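Local coordinates for receptor-like protein kinase ANXUR1 (Arabidopsis thaliana, PDB 6FIG) that probably acts as a cell-surface receptor kinase in plant reproduction, with an ectodomain of tandem malectin-like domains, at residues Ala62-Ile68 / Asp134-Phe140; Arg234-Met240 / Glu323-Tyr329; Ile249-Ala253 / His285-Phe289. The contacts are given in a common frame with arbitrary orientation. Numbering follows the deposited sequence.

Contact 1 (Ala62-Ile68 / Asp134-Phe140)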
loop_
_atom_site.group_PDB
_atom_site.type_symbol
_atom_site.label_atom_id
_atom_site.label_comp_id
_atom_site.label_asym_id
_atom_site.label_seq_id
_atom_site.Cartn_x
_atom_site.Cartn_y
_atom_site.Cartn_z
ATOM N N ALA A 62 -15.889 -12.153 23.749
ATOM C CA ALA A 62 -14.555 -12.436 23.247
ATOM C C ALA A 62 -13.917 -11.131 22.837
ATOM O O ALA A 62 -14.619 -10.197 22.410
ATOM C CB ALA A 62 -14.645 -13.392 22.064
ATOM N N THR A 63 -12.597 -11.045 22.962
ATOM C CA THR A 63 -11.873 -9.808 22.644
ATOM C C THR A 63 -10.685 -10.113 21.740
ATOM O O THR A 63 -9.951 -11.101 21.971
ATOM C CB THR A 63 -11.374 -9.104 23.926
ATOM O OG1 THR A 63 -12.492 -8.796 24.772
ATOM C CG2 THR A 63 -10.590 -7.813 23.599
ATOM N N TYR A 64 -10.502 -9.265 20.729
ATOM C CA TYR A 64 -9.264 -9.155 19.971
ATOM C C TYR A 64 -8.413 -8.033 20.563
ATOM O O TYR A 64 -8.952 -7.015 21.005
ATOM C CB TYR A 64 -9.514 -8.782 18.520
ATOM C CG TYR A 64 -10.259 -9.815 17.714
ATOM C CD1 TYR A 64 -9.579 -10.740 16.938
ATOM C CD2 TYR A 64 -11.628 -9.847 17.714
ATOM C CE1 TYR A 64 -10.252 -11.665 16.171
ATOM C CE2 TYR A 64 -12.326 -10.782 16.970
ATOM C CZ TYR A 64 -11.623 -11.688 16.197
ATOM O OH TYR A 64 -12.301 -12.605 15.456
ATOM N N GLU A 65 -7.097 -8.203 20.510
ATOM C CA GLU A 65 -6.150 -7.149 20.845
ATOM C C GLU A 65 -5.229 -6.931 19.651
ATOM O O GLU A 65 -4.513 -7.846 19.225
ATOM C CB GLU A 65 -5.368 -7.488 22.112
ATOM C CG GLU A 65 -6.203 -7.265 23.365
ATOM C CD GLU A 65 -5.444 -7.442 24.677
ATOM O OE1 GLU A 65 -4.208 -7.607 24.671
ATOM O OE2 GLU A 65 -6.112 -7.409 25.726
ATOM N N ILE A 66 -5.258 -5.715 19.106
ATOM C CA ILE A 66 -4.509 -5.400 17.903
ATOM C C ILE A 66 -3.496 -4.302 18.227
ATOM O O ILE A 66 -3.890 -3.238 18.702
ATOM C CB ILE A 66 -5.487 -4.996 16.786
ATOM C CG1 ILE A 66 -6.235 -6.273 16.337
ATOM C CG2 ILE A 66 -4.768 -4.351 15.602
ATOM C CD1 ILE A 66 -7.414 -6.017 15.468
ATOM N N PRO A 67 -2.200 -4.540 17.950
ATOM C CA PRO A 67 -1.231 -3.479 18.222
ATOM C C PRO A 67 -1.435 -2.259 17.323
ATOM O O PRO A 67 -1.651 -2.413 16.125
ATOM C CB PRO A 67 0.127 -4.147 17.936
ATOM C CG PRO A 67 -0.128 -5.602 17.922
ATOM C CD PRO A 67 -1.540 -5.768 17.460
ATOM N N ILE A 68 -1.378 -1.068 17.918
ATOM C CA ILE A 68 -1.527 0.186 17.201
ATOM C C ILE A 68 -0.594 1.239 17.786
ATOM O O ILE A 68 -0.102 1.097 18.903
ATOM C CB ILE A 68 -2.974 0.745 17.274
ATOM C CG1 ILE A 68 -3.491 0.792 18.720
ATOM C CG2 ILE A 68 -3.917 -0.057 16.395
ATOM C CD1 ILE A 68 -4.723 1.647 18.913
ATOM N N ASP A 134 -1.412 1.555 23.163
ATOM C CA ASP A 134 -0.727 0.816 22.106
ATOM C C ASP A 134 -1.467 -0.472 21.696
ATOM O O ASP A 134 -0.979 -1.217 20.850
ATOM C CB ASP A 134 0.752 0.545 22.457
ATOM C CG ASP A 134 0.942 -0.217 23.768
ATOM O OD1 ASP A 134 0.065 -1.021 24.144
ATOM O OD2 ASP A 134 1.991 -0.023 24.439
ATOM N N VAL A 135 -2.646 -0.713 22.269
ATOM C CA VAL A 135 -3.477 -1.848 21.888
ATOM C C VAL A 135 -4.905 -1.378 21.625
ATOM O O VAL A 135 -5.455 -0.605 22.401
ATOM C CB VAL A 135 -3.461 -2.929 22.990
ATOM C CG1 VAL A 135 -4.479 -4.019 22.719
ATOM C CG2 VAL A 135 -2.067 -3.539 23.104
ATOM N N LEU A 136 -5.484 -1.840 20.517
ATOM C CA LEU A 136 -6.896 -1.655 20.235
ATOM C C LEU A 136 -7.594 -2.940 20.668
ATOM O O LEU A 136 -7.372 -3.997 20.074
ATOM C CB LEU A 136 -7.128 -1.391 18.744
ATOM C CG LEU A 136 -8.589 -1.192 18.322
ATOM C CD1 LEU A 136 -9.189 0.033 19.008
ATOM C CD2 LEU A 136 -8.702 -1.044 16.811
ATOM N N SER A 137 -8.432 -2.836 21.689
ATOM C CA SER A 137 -9.250 -3.939 22.160
ATOM C C SER A 137 -10.636 -3.933 21.539
ATOM O O SER A 137 -11.390 -2.986 21.752
ATOM C CB SER A 137 -9.369 -3.861 23.664
ATOM O OG SER A 137 -8.082 -4.032 24.240
ATOM N N ILE A 138 -10.957 -4.969 20.760
ATOM C CA ILE A 138 -12.236 -5.039 20.062
ATOM C C ILE A 138 -13.016 -6.164 20.713
ATOM O O ILE A 138 -12.629 -7.338 20.602
ATOM C CB ILE A 138 -12.096 -5.335 18.561
ATOM C CG1 ILE A 138 -11.192 -4.306 17.896
ATOM C CG2 ILE A 138 -13.476 -5.354 17.913
ATOM C CD1 ILE A 138 -10.809 -4.691 16.487
ATOM N N LYS A 139 -14.084 -5.797 21.416
ATOM C CA LYS A 139 -14.845 -6.733 22.251
ATOM C C LYS A 139 -16.189 -7.019 21.629
ATOM O O LYS A 139 -16.959 -6.076 21.354
ATOM C CB LYS A 139 -15.055 -6.183 23.653
ATOM C CG LYS A 139 -15.822 -7.140 24.555
ATOM C CD LYS A 139 -15.871 -6.665 25.988
ATOM C CE LYS A 139 -16.114 -7.861 26.880
ATOM N NZ LYS A 139 -16.464 -7.533 28.284
ATOM N N PHE A 140 -16.475 -8.307 21.419
ATOM C CA PHE A 140 -17.749 -8.800 20.935
ATOM C C PHE A 140 -18.536 -9.389 22.091
ATOM O O PHE A 140 -18.063 -10.308 22.742
ATOM C CB PHE A 140 -17.542 -9.873 19.850
ATOM C CG PHE A 140 -17.033 -9.323 18.551
ATOM C CD1 PHE A 140 -15.691 -9.001 18.389
ATOM C CD2 PHE A 140 -17.906 -9.081 17.474
ATOM C CE1 PHE A 140 -15.213 -8.484 17.188
ATOM C CE2 PHE A 140 -17.437 -8.569 16.277
ATOM C CZ PHE A 140 -16.091 -8.246 16.128
HETATM O O HOH W 1 -8.011 -5.673 26.322
#
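Two neighbouring strands in the interior of a five-stranded antiparallel sheet meet here, forming one wall of a malectin-like β-sandwich. Strand 62-67 lies between strands 29-31 and 135-142, and the latter is flanked on its far side by strand 95-99. The axes of strands 62-67 and 135-140 approach to 4.4 Å, with N-to-C directions 158° apart. A62/F140, Y64/I138 and I66/L136 are hydrogen-bonded pairs, each closed by two backbone bonds; in the middle one, Y64 N to I138 O and I138 N to Y64 O both measure 2.9 Å. The ladder ends where I68 N donates to D134 O at 3.0 Å. CA-H...O contacts fill in between, such as T63 CA to I138 O at 3.3 Å.

The two faces differ in character. A62, Y64, I66, L136, I138 and F140 form the inner one; Y64, I66 and F140 pack against I153, I156 and V158 of strand 151-161. I66 CD1 touches I138 CD1 at 3.8 Å and Y64 CE2 lies 3.7 Å from F140 CE1, while the Y64 hydroxyl bonds D25. The T63, E65, P67, V135, S137 and K139 face is more open: one water links E65 OE2 (2.6 Å) to S137 OG (2.7 Å), and E65 OE1 forms a salt bridge with K30. Main-chain bonds thus set the register, leaving one face apolar for the sandwich core and the other mixed and partly exposed.

Contact 2 (Arg234-Met240 / Glu323-Tyr329); sequences RINYQNM and EKGIPMY
Segment 234-240, a loop, docks beside strand 327-336 mainly through P327 and M240, with one direct hydrogen bond. It turns back in a type II' β-turn from Y237 to M240 (Q238 phi/psi 56/-121, N239 -100/5; M240 N to Y237 O 3.1 Å). Segment 323-329 opens with a type II turn from E323 to I326 (K324 -52/137, G325 87/-5), closed by a weak I326 N to E323 O bond of 3.4 Å; a CB on G325 would jam against the preceding carbonyl and lie 3.4 Å from R234 O. Register sets I235 beside G325 (CA-CA 5.1 Å) and N236 beside I326 (4.8 Å), and N236 N donates to G325 O at 2.9 Å.

P327, which has the most surface covered by the contact, points toward the loop. Its CD packs closely on N236 O at 3.1 Å; its CG meets I235 CG2 at 3.5 Å and M240 CE at 3.9 Å, and makes a CH-pi contact over the Y237 ring, 4.1 Å from the centroid. I326 (chi1 m, chi2 t) brings CD1 to 3.5 Å from Q238 NE2. M240, extended at chi1 and chi2 (t, t) with chi3 p, sets SD 3.7 Å from Y329 CD1 at the ring edge, a Met-aromatic contact. Waters join Y237 O (2.7 Å) to P327 O (2.8 Å), and N236 ND2 (3.3 Å) to K324 O (2.7 Å).

Y250 of helix 247-250 touches I235, M240 and P327; helix 317-321 packs on I326 and M328, and strand 278-287 lies alongside strand 327-336.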
loop_
_atom_site.group_PDB
_atom_site.type_symbol
_atom_site.label_atom_id
_atom_site.label_comp_id
_atom_site.label_asym_id
_atom_site.label_seq_id
_atom_site.Cartn_x
_atom_site.Cartn_y
_atom_site.Cartn_z
ATOM N N ARG A 234 -5.402 17.515 -15.186
ATOM C CA ARG A 234 -4.671 17.259 -13.949
ATOM C C ARG A 234 -5.376 17.956 -12.787
ATOM O O ARG A 234 -5.804 19.118 -12.899
ATOM C CB ARG A 234 -3.189 17.688 -14.018
ATOM C CG ARG A 234 -2.370 17.126 -12.850
ATOM C CD ARG A 234 -0.877 17.456 -12.876
ATOM N NE ARG A 234 -0.261 17.270 -11.547
ATOM C CZ ARG A 234 0.062 16.095 -10.984
ATOM N NH1 ARG A 234 -0.152 14.939 -11.617
ATOM N NH2 ARG A 234 0.612 16.067 -9.763
ATOM N N ILE A 235 -5.536 17.207 -11.702
ATOM C CA ILE A 235 -6.045 17.729 -10.448
ATOM C C ILE A 235 -4.844 18.276 -9.692
ATOM O O ILE A 235 -3.904 17.540 -9.376
ATOM C CB ILE A 235 -6.764 16.647 -9.615
ATOM C CG1 ILE A 235 -7.905 15.986 -10.433
ATOM C CG2 ILE A 235 -7.281 17.241 -8.303
ATOM C CD1 ILE A 235 -8.957 16.949 -10.979
ATOM N N ASN A 236 -4.902 19.558 -9.379
ATOM C CA ASN A 236 -3.825 20.275 -8.733
ATOM C C ASN A 236 -4.098 20.454 -7.236
ATOM O O ASN A 236 -4.686 21.439 -6.804
ATOM C CB ASN A 236 -3.678 21.633 -9.428
ATOM C CG ASN A 236 -2.594 22.481 -8.830
ATOM O OD1 ASN A 236 -1.746 21.988 -8.087
ATOM N ND2 ASN A 236 -2.618 23.790 -9.159
ATOM N N TYR A 237 -3.661 19.491 -6.434
ATOM C CA TYR A 237 -4.002 19.491 -5.012
ATOM C C TYR A 237 -3.465 20.670 -4.174
ATOM O O TYR A 237 -4.032 20.974 -3.138
ATOM C CB TYR A 237 -3.551 18.172 -4.353
ATOM C CG TYR A 237 -4.459 16.981 -4.623
ATOM C CD1 TYR A 237 -4.423 16.309 -5.836
ATOM C CD2 TYR A 237 -5.319 16.503 -3.643
ATOM C CE1 TYR A 237 -5.249 15.219 -6.075
ATOM C CE2 TYR A 237 -6.148 15.400 -3.868
ATOM C CZ TYR A 237 -6.081 14.748 -5.081
ATOM O OH TYR A 237 -6.888 13.660 -5.296
ATOM N N GLN A 238 -2.349 21.270 -4.582
ATOM C CA GLN A 238 -1.668 22.311 -3.777
ATOM C C GLN A 238 -1.334 21.778 -2.365
ATOM O O GLN A 238 -0.641 20.781 -2.267
ATOM C CB GLN A 238 -2.466 23.625 -3.751
ATOM C CG GLN A 238 -2.580 24.296 -5.097
ATOM C CD GLN A 238 -3.168 25.712 -4.998
ATOM O OE1 GLN A 238 -4.064 25.984 -4.178
ATOM N NE2 GLN A 238 -2.673 26.607 -5.840
ATOM N N ASN A 239 -1.834 22.393 -1.286
ATOM C CA ASN A 239 -1.521 21.914 0.061
ATOM C C ASN A 239 -2.642 21.065 0.653
ATOM O O ASN A 239 -2.530 20.658 1.805
ATOM C CB ASN A 239 -1.169 23.058 1.024
ATOM C CG ASN A 239 0.061 23.834 0.594
ATOM O OD1 ASN A 239 1.079 23.252 0.233
ATOM N ND2 ASN A 239 -0.023 25.151 0.652
ATOM N N MET A 240 -3.694 20.764 -0.109
ATOM C CA MET A 240 -4.678 19.781 0.369
ATOM C C MET A 240 -4.091 18.371 0.308
ATOM O O MET A 240 -3.567 17.966 -0.736
ATOM C CB MET A 240 -5.952 19.785 -0.455
ATOM C CG MET A 240 -7.061 19.016 0.240
ATOM S SD MET A 240 -8.609 18.897 -0.650
ATOM C CE MET A 240 -8.319 17.569 -1.831
ATOM N N GLU A 323 -8.829 28.750 -8.866
ATOM C CA GLU A 323 -8.415 28.255 -10.176
ATOM C C GLU A 323 -9.104 26.953 -10.561
ATOM O O GLU A 323 -9.368 26.082 -9.724
ATOM C CB GLU A 323 -6.885 28.038 -10.229
ATOM C CG GLU A 323 -6.295 27.979 -11.639
ATOM C CD GLU A 323 -4.801 27.667 -11.680
ATOM O OE1 GLU A 323 -4.116 27.641 -10.628
ATOM O OE2 GLU A 323 -4.307 27.416 -12.795
ATOM N N LYS A 324 -9.358 26.822 -11.855
ATOM C CA LYS A 324 -9.761 25.555 -12.452
ATOM C C LYS A 324 -8.776 24.458 -12.075
ATOM O O LYS A 324 -7.564 24.667 -12.092
ATOM C CB LYS A 324 -9.773 25.720 -13.974
ATOM C CG LYS A 324 -10.321 24.561 -14.777
ATOM C CD LYS A 324 -10.037 24.833 -16.243
ATOM C CE LYS A 324 -10.930 24.033 -17.156
ATOM N NZ LYS A 324 -10.739 24.532 -18.546
ATOM N N GLY A 325 -9.305 23.291 -11.730
ATOM C CA GLY A 325 -8.486 22.120 -11.457
ATOM C C GLY A 325 -7.986 21.964 -10.038
ATOM O O GLY A 325 -7.398 20.934 -9.737
ATOM N N ILE A 326 -8.233 22.929 -9.157
ATOM C CA ILE A 326 -7.840 22.796 -7.737
ATOM C C ILE A 326 -9.003 22.153 -6.983
ATOM O O ILE A 326 -10.120 22.678 -7.011
ATOM C CB ILE A 326 -7.460 24.158 -7.108
ATOM C CG1 ILE A 326 -6.205 24.725 -7.779
ATOM C CG2 ILE A 326 -7.245 24.049 -5.605
ATOM C CD1 ILE A 326 -5.833 26.126 -7.358
ATOM N N PRO A 327 -8.759 21.010 -6.312
ATOM C CA PRO A 327 -9.795 20.340 -5.557
ATOM C C PRO A 327 -9.940 20.970 -4.174
ATOM O O PRO A 327 -9.025 21.627 -3.667
ATOM C CB PRO A 327 -9.258 18.910 -5.432
ATOM C CG PRO A 327 -7.780 19.110 -5.336
ATOM C CD PRO A 327 -7.471 20.295 -6.219
ATOM N N MET A 328 -11.087 20.731 -3.554
ATOM C CA MET A 328 -11.342 21.201 -2.199
ATOM C C MET A 328 -12.478 20.408 -1.612
ATOM O O MET A 328 -13.175 19.654 -2.300
ATOM C CB MET A 328 -11.730 22.683 -2.206
ATOM C CG MET A 328 -12.986 22.940 -3.008
ATOM S SD MET A 328 -13.786 24.533 -2.684
ATOM C CE MET A 328 -14.451 24.246 -1.054
ATOM N N TYR A 329 -12.696 20.625 -0.328
ATOM C CA TYR A 329 -13.887 20.131 0.314
ATOM C C TYR A 329 -14.370 21.145 1.334
ATOM O O TYR A 329 -13.611 22.025 1.774
ATOM C CB TYR A 329 -13.629 18.766 0.977
ATOM C CG TYR A 329 -12.665 18.845 2.121
ATOM C CD1 TYR A 329 -11.302 18.771 1.899
ATOM C CD2 TYR A 329 -13.118 19.032 3.426
ATOM C CE1 TYR A 329 -10.392 18.880 2.934
ATOM C CE2 TYR A 329 -12.223 19.132 4.484
ATOM C CZ TYR A 329 -10.860 19.027 4.231
ATOM O OH TYR A 329 -9.925 19.136 5.229
HETATM O O HOH W 2 -5.041 24.031 -11.354
HETATM O O HOH W 3 -6.424 22.192 -2.913
#

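Contact 3 (Ile249-Ala253 / His285-Phe289). With CA (calcium ion), chain H.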
loop_
_atom_site.group_PDB
_atom_site.type_symbol
_atom_site.label_atom_id
_atom_site.label_comp_id
_atom_site.label_asym_id
_atom_site.label_seq_id
_atom_site.Cartn_x
_atom_site.Cartn_y
_atom_site.Cartn_z
ATOM N N ILE A 249 -12.250 11.229 -8.029
ATOM C CA ILE A 249 -13.427 11.887 -7.469
ATOM C C ILE A 249 -13.599 13.265 -8.109
ATOM O O ILE A 249 -14.712 13.639 -8.536
ATOM C CB ILE A 249 -13.293 12.065 -5.929
ATOM C CG1 ILE A 249 -13.374 10.695 -5.248
ATOM C CG2 ILE A 249 -14.296 13.069 -5.361
ATOM C CD1 ILE A 249 -14.710 10.008 -5.376
ATOM N N TYR A 250 -12.498 13.998 -8.179
ATOM C CA TYR A 250 -12.509 15.389 -8.639
ATOM C C TYR A 250 -12.652 15.520 -10.151
ATOM O O TYR A 250 -13.035 16.590 -10.630
ATOM C CB TYR A 250 -11.268 16.102 -8.098
ATOM C CG TYR A 250 -11.244 16.117 -6.594
ATOM C CD1 TYR A 250 -12.203 16.811 -5.873
ATOM C CD2 TYR A 250 -10.301 15.390 -5.882
ATOM C CE1 TYR A 250 -12.197 16.822 -4.497
ATOM C CE2 TYR A 250 -10.282 15.402 -4.495
ATOM C CZ TYR A 250 -11.254 16.079 -3.805
ATOM O OH TYR A 250 -11.256 16.102 -2.434
ATOM N N LYS A 251 -12.401 14.442 -10.899
ATOM C CA LYS A 251 -12.520 14.474 -12.369
ATOM C C LYS A 251 -13.930 14.201 -12.907
ATOM O O LYS A 251 -14.146 14.215 -14.134
ATOM C CB LYS A 251 -11.525 13.491 -13.011
ATOM C CG LYS A 251 -10.087 13.887 -12.774
ATOM C CD LYS A 251 -9.099 12.842 -13.296
ATOM C CE LYS A 251 -7.682 13.208 -12.876
ATOM N NZ LYS A 251 -6.654 12.187 -13.270
ATOM N N THR A 252 -14.886 13.925 -12.021
ATOM C CA THR A 252 -16.275 13.800 -12.410
ATOM C C THR A 252 -17.155 14.598 -11.469
ATOM O O THR A 252 -16.840 14.770 -10.295
ATOM C CB THR A 252 -16.772 12.352 -12.411
ATOM O OG1 THR A 252 -16.554 11.792 -11.116
ATOM C CG2 THR A 252 -16.056 11.523 -13.494
ATOM N N ALA A 253 -18.304 15.021 -11.981
ATOM C CA ALA A 253 -19.270 15.756 -11.177
ATOM C C ALA A 253 -20.686 15.524 -11.679
ATOM O O ALA A 253 -20.910 15.100 -12.823
ATOM C CB ALA A 253 -18.940 17.254 -11.197
ATOM N N HIS A 285 -17.196 17.537 -1.690
ATOM C CA HIS A 285 -15.974 17.633 -2.467
ATOM C C HIS A 285 -16.264 18.367 -3.780
ATOM O O HIS A 285 -17.215 18.012 -4.490
ATOM C CB HIS A 285 -15.447 16.234 -2.796
ATOM C CG HIS A 285 -14.966 15.470 -1.607
ATOM N ND1 HIS A 285 -13.656 15.506 -1.183
ATOM C CD2 HIS A 285 -15.622 14.657 -0.757
ATOM C CE1 HIS A 285 -13.529 14.729 -0.122
ATOM N NE2 HIS A 285 -14.700 14.194 0.152
ATOM N N PHE A 286 -15.414 19.339 -4.094
ATOM C CA PHE A 286 -15.593 20.155 -5.306
ATOM C C PHE A 286 -14.314 20.273 -6.099
ATOM O O PHE A 286 -13.237 20.344 -5.530
ATOM C CB PHE A 286 -16.035 21.570 -4.960
ATOM C CG PHE A 286 -17.321 21.662 -4.213
ATOM C CD1 PHE A 286 -18.550 21.603 -4.876
ATOM C CD2 PHE A 286 -17.322 21.924 -2.834
ATOM C CE1 PHE A 286 -19.736 21.758 -4.179
ATOM C CE2 PHE A 286 -18.506 22.069 -2.146
ATOM C CZ PHE A 286 -19.717 22.003 -2.812
ATOM N N CYS A 287 -14.435 20.377 -7.422
ATOM C CA CYS A 287 -13.314 20.728 -8.267
ATOM C C CYS A 287 -13.930 21.194 -9.577
ATOM O O CYS A 287 -14.695 20.453 -10.204
ATOM C CB CYS A 287 -12.371 19.549 -8.509
ATOM S SG CYS A 287 -10.938 19.942 -9.551
ATOM N N GLU A 288 -13.614 22.416 -9.957
ATOM C CA GLU A 288 -14.136 22.978 -11.192
ATOM C C GLU A 288 -13.214 22.578 -12.322
ATOM O O GLU A 288 -12.062 22.989 -12.344
ATOM C CB GLU A 288 -14.225 24.506 -11.117
ATOM C CG GLU A 288 -14.758 25.183 -12.395
ATOM C CD GLU A 288 -16.118 24.670 -12.756
ATOM O OE1 GLU A 288 -17.053 24.924 -11.973
ATOM O OE2 GLU A 288 -16.258 23.991 -13.799
ATOM N N PHE A 289 -13.706 21.772 -13.254
ATOM C CA PHE A 289 -12.887 21.343 -14.393
ATOM C C PHE A 289 -13.399 21.800 -15.763
ATOM O O PHE A 289 -12.807 21.459 -16.787
ATOM C CB PHE A 289 -12.626 19.827 -14.358
ATOM C CG PHE A 289 -13.863 18.980 -14.309
ATOM C CD1 PHE A 289 -14.198 18.283 -13.147
ATOM C CD2 PHE A 289 -14.684 18.838 -15.431
ATOM C CE1 PHE A 289 -15.331 17.493 -13.091
ATOM C CE2 PHE A 289 -15.824 18.056 -15.375
ATOM C CZ PHE A 289 -16.142 17.370 -14.207
HETATM CA CA CA H . -16.992 12.785 -8.937
#
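Residues 249-253 both bind calcium and pack into the core. I249 gives its carbonyl oxygen to the calcium ion at 2.5 Å, while its CG2 rests 4.2 Å from H285 CB. Y250, which has the largest covered area in this contact, reaches along strand 278-287: its CB packs on C287 CB at 3.6 Å, and its OH shares a 2.8 Å hydrogen bond with H285 ND1. The other imidazole nitrogen, H285 NE2, bonds E368, so both are engaged. At K251 the CA-to-CB bond points away, but the main chain runs close to F289, with K251 C 3.6 Å from F289 CE1 and the K251 carbonyl oxygen over one face of the ring. T252 binds the ion twice, through O and OG1, both at 2.4 Å. A253, the second residue of strand 252-255, sets CB 4.1 Å from F289 CE1.

N192 OD1, V193 O and N365 O bring the calcium to six oxygen ligands. The other three come from the helix-to-strand junction, I249 and T252. The Y250-H285 bond ties that junction to strand 278-287, and the F289 ring packs on it from the loop that follows, so the ion site is joined directly to the buried core.

Contacts 2 and 3 form one continuous region, their centres 9 Å apart, whereas contact 1 lies about 38 Å from each between centres and about 23 Å between nearest atoms. The strands of contacts 2 and 3 are sheet neighbours: M328 O lies 2.9 Å from F286 N and G325 N 2.8 Å from E288 O, both probable hydrogen bonds. Each malectin-like half has its own calcium. Contact 3 binds one directly, with the I235 side chain of contact 2 about 9 Å from it; the Y64 side chain of contact 1 is about 9 Å from the other. A long, weak ion pair from R234 to E65 of the second subunit brings contacts 2 and 1 together across the interface.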